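Local coordinates for protein adenylate kinase (Desulfovibrio gigas, PDB 2XB4) that probably catalyses the reversible transfer of the terminal phosphate between ATP and AMP, and binds a zinc ion, at residues 67-72 with 93-98. Numbering follows the deposited sequence.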
ATOM      1  N   MET A  67      19.968 -23.549  18.633  1.00 13.77           N
ATOM      2  CA  MET A  67      18.545 -23.208  18.551  1.00 13.90           C
ATOM      3  C   MET A  67      17.789 -24.006  17.540  1.00 14.36           C
ATOM      4  O   MET A  67      16.669 -24.482  17.862  1.00 17.61           O
ATOM      5  CB  MET A  67      18.348 -21.723  18.218  1.00 11.66           C
ATOM      6  CG  MET A  67      18.703 -20.883  19.364  1.00 14.93           C
ATOM      7  SD  MET A  67      18.347 -19.066  19.151  1.00 24.37           S
ATOM      8  CE  MET A  67      17.799 -18.660  20.717  1.00 31.80           C
ATOM      9  N   VAL A  68      18.318 -24.060  16.311  1.00 13.80           N
ATOM     10  CA  VAL A  68      17.675 -24.813  15.273  1.00 13.56           C
ATOM     11  C   VAL A  68      17.501 -26.273  15.738  1.00 15.13           C
ATOM     12  O   VAL A  68      16.397 -26.857  15.648  1.00 13.96           O
ATOM     13  CB  VAL A  68      18.473 -24.732  13.911  1.00 14.32           C
ATOM     14  CG1 VAL A  68      17.874 -25.760  12.924  1.00 12.57           C
ATOM     15  CG2 VAL A  68      18.463 -23.263  13.388  1.00 12.73           C
ATOM     16  N   LEU A  69      18.575 -26.876  16.255  1.00 14.32           N
ATOM     17  CA  LEU A  69      18.459 -28.307  16.646  1.00 14.76           C
ATOM     18  C   LEU A  69      17.432 -28.512  17.765  1.00 15.21           C
ATOM     19  O   LEU A  69      16.716 -29.550  17.748  1.00 15.70           O
ATOM     20  CB  LEU A  69      19.788 -28.847  17.151  1.00 13.90           C
ATOM     21  CG  LEU A  69      20.671 -29.532  16.110  1.00 13.14           C
ATOM     22  CD1 LEU A  69      20.107 -30.956  15.936  1.00 15.37           C
ATOM     23  CD2 LEU A  69      20.805 -28.710  14.809  1.00 15.17           C
ATOM     24  N   GLU A  70      17.348 -27.570  18.730  1.00 15.95           N
ATOM     25  CA  GLU A  70      16.369 -27.690  19.800  1.00 17.92           C
ATOM     26  C   GLU A  70      14.946 -27.660  19.258  1.00 17.66           C
ATOM     27  O   GLU A  70      14.060 -28.352  19.772  1.00 17.97           O
ATOM     28  CB  GLU A  70      16.495 -26.564  20.853  1.00 17.70           C
ATOM     29  CG  GLU A  70      17.698 -26.815  21.738  1.00 25.23           C
ATOM     30  CD  GLU A  70      17.705 -26.055  23.084  1.00 30.72           C
ATOM     31  OE1 GLU A  70      16.887 -25.097  23.345  1.00 23.06           O
ATOM     32  OE2 GLU A  70      18.637 -26.414  23.879  1.00 34.08           O
ATOM     33  N   THR A  71      14.695 -26.798  18.270  1.00 15.10           N
ATOM     34  CA  THR A  71      13.368 -26.726  17.626  1.00 16.46           C
ATOM     35  C   THR A  71      13.030 -27.978  16.840  1.00 18.31           C
ATOM     36  O   THR A  71      11.908 -28.505  16.899  1.00 18.74           O
ATOM     37  CB  THR A  71      13.303 -25.425  16.717  1.00 16.05           C
ATOM     38  OG1 THR A  71      13.424 -24.324  17.643  1.00 17.44           O
ATOM     39  CG2 THR A  71      11.908 -25.273  16.030  1.00 17.72           C
ATOM     40  N   LEU A  72      14.011 -28.481  16.112  1.00 17.92           N
ATOM     41  CA  LEU A  72      13.834 -29.741  15.353  1.00 19.30           C
ATOM     42  C   LEU A  72      13.488 -30.922  16.260  1.00 21.10           C
ATOM     43  O   LEU A  72      12.638 -31.755  15.919  1.00 20.19           O
ATOM     44  CB  LEU A  72      15.079 -30.019  14.546  1.00 18.14           C
ATOM     45  CG  LEU A  72      15.430 -29.076  13.404  1.00 19.17           C
ATOM     46  CD1 LEU A  72      16.803 -29.546  12.782  1.00 17.84           C
ATOM     47  CD2 LEU A  72      14.288 -28.890  12.306  1.00 21.06           C
ATOM     48  N   GLN A  93      27.596 -26.278   6.906  1.00 12.43           N
ATOM     49  CA  GLN A  93      28.487 -27.331   7.424  1.00 16.09           C
ATOM     50  C   GLN A  93      28.248 -27.448   8.993  1.00 16.00           C
ATOM     51  O   GLN A  93      28.215 -28.544   9.561  1.00 16.71           O
ATOM     52  CB  GLN A  93      29.954 -26.989   7.151  1.00 16.96           C
ATOM     53  CG  GLN A  93      30.847 -27.988   7.836  1.00 22.92           C
ATOM     54  CD  GLN A  93      32.304 -27.758   7.484  1.00 33.78           C
ATOM     55  OE1 GLN A  93      32.626 -26.894   6.652  1.00 38.18           O
ATOM     56  NE2 GLN A  93      33.200 -28.505   8.130  1.00 37.24           N
ATOM     57  N   LYS A  94      28.111 -26.327   9.679  1.00 14.65           N
ATOM     58  CA  LYS A  94      27.871 -26.409  11.187  1.00 15.19           C
ATOM     59  C   LYS A  94      26.569 -27.159  11.443  1.00 14.30           C
ATOM     60  O   LYS A  94      26.478 -28.002  12.405  1.00 15.59           O
ATOM     61  CB  LYS A  94      27.864 -25.019  11.851  1.00 12.59           C
ATOM     62  CG  LYS A  94      29.310 -24.491  11.834  1.00 14.00           C
ATOM     63  CD  LYS A  94      29.331 -22.991  12.329  1.00 23.05           C
ATOM     64  CE  LYS A  94      30.740 -22.681  12.915  1.00 28.23           C
ATOM     65  NZ  LYS A  94      30.882 -21.214  12.808  1.00 31.51           N
ATOM     66  N   LEU A  95      25.567 -26.894  10.595  1.00 12.81           N
ATOM     67  CA  LEU A  95      24.275 -27.601  10.746  1.00 12.90           C
ATOM     68  C   LEU A  95      24.431 -29.125  10.502  1.00 15.52           C
ATOM     69  O   LEU A  95      23.938 -29.952  11.270  1.00 14.76           O
ATOM     70  CB  LEU A  95      23.197 -27.044   9.802  1.00 12.61           C
ATOM     71  CG  LEU A  95      21.807 -27.755   9.738  1.00 15.54           C
ATOM     72  CD1 LEU A  95      21.072 -27.510  11.091  1.00 13.83           C
ATOM     73  CD2 LEU A  95      20.926 -27.132   8.651  1.00 15.43           C
ATOM     74  N   PHE A  96      25.098 -29.481   9.412  1.00 14.07           N
ATOM     75  CA  PHE A  96      25.338 -30.888   9.158  1.00 15.60           C
ATOM     76  C   PHE A  96      26.065 -31.591  10.363  1.00 15.18           C
ATOM     77  O   PHE A  96      25.654 -32.677  10.801  1.00 15.85           O
ATOM     78  CB  PHE A  96      26.144 -31.055   7.886  1.00 14.37           C
ATOM     79  CG  PHE A  96      26.405 -32.492   7.580  1.00 20.14           C
ATOM     80  CD1 PHE A  96      25.340 -33.355   7.269  1.00 22.03           C
ATOM     81  CD2 PHE A  96      27.699 -33.002   7.680  1.00 23.33           C
ATOM     82  CE1 PHE A  96      25.621 -34.753   7.040  1.00 24.37           C
ATOM     83  CE2 PHE A  96      27.951 -34.402   7.425  1.00 27.80           C
ATOM     84  CZ  PHE A  96      26.879 -35.226   7.089  1.00 24.45           C
ATOM     85  N   GLU A  97      27.106 -30.964  10.926  1.00 15.85           N
ATOM     86  CA  GLU A  97      27.853 -31.592  12.032  1.00 18.46           C
ATOM     87  C   GLU A  97      26.974 -31.692  13.281  1.00 18.77           C
ATOM     88  O   GLU A  97      27.007 -32.701  14.000  1.00 18.45           O
ATOM     89  CB  GLU A  97      29.090 -30.752  12.316  1.00 19.69           C
ATOM     90  CG  GLU A  97      30.059 -30.834  11.139  1.00 28.23           C
ATOM     91  CD  GLU A  97      31.175 -29.772  11.125  1.00 36.01           C
ATOM     92  OE1 GLU A  97      31.171 -28.810  11.944  1.00 36.10           O
ATOM     93  OE2 GLU A  97      32.043 -29.890  10.232  1.00 40.79           O
ATOM     94  N   ALA A  98      26.110 -30.688  13.471  1.00 16.23           N
ATOM     95  CA  ALA A  98      25.204 -30.681  14.649  1.00 16.12           C
ATOM     96  C   ALA A  98      24.123 -31.774  14.523  1.00 16.98           C
ATOM     97  O   ALA A  98      23.724 -32.431  15.531  1.00 16.72           O
ATOM     98  CB  ALA A  98      24.571 -29.268  14.846  1.00 13.88           C
TER
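Leu69, Val68, Leu95 and Ala98 meet through aliphatic carbons, with no ring, amide or carboxylate between them. The flat groups of 93-98 lie away from the contact. The Gln93 amide and the Glu97 carboxylate join one turn apart on their own helix. Gln93 NE2 gives a hydrogen bond to Glu97 OE2 at 2.8 Å. The donor comes on the syn side, 30° out of the carboxylate plane, while the acceptor stays close to the amide plane. The Phe96 ring turns to Tyr190 of helix 184-192 and to Met194.

Across the contact, one methyl of Leu69 does most of the work. Leu69 CD2 rests on Ala98 CB at 3.8 Å. Leu69 CD2 also meets Leu95 CD1 at 3.9 Å, from a direction roughly at right angles to the first. The other branch, Leu69 CD1, lies 3.9 Å from Ala98 O. Leu95 CG is anti to the backbone N (chi1 175°); with the second torsion, this brings CD1 toward helix 61-75. Leu95 CD1 also reaches Val68 CG1, at 4.1 Å; these two side chains cross at about a right angle.

The axes of segments 67-72 and 93-98 approach to 10.8 Å and cross at -45°. The CA atoms of Leu69 and Ala98 are the nearest across the two segments, 7.4 Å apart, consistent with the small Ala98 side chain. Ile65, one turn before Leu69, extends the patch against Leu95 and Ala98. Val68 also touches Ile34 of helix 31-40, in the predicted NMP region. Leu95 packs near Pro86, a predicted AMP-binding residue.

The contact thus joins two helices that flank strand 80-83 in sequence, within a P-loop NTPase fold. Its chemistry is apolar and mostly buried, so cohesion should come from van der Waals packing and exclusion of water.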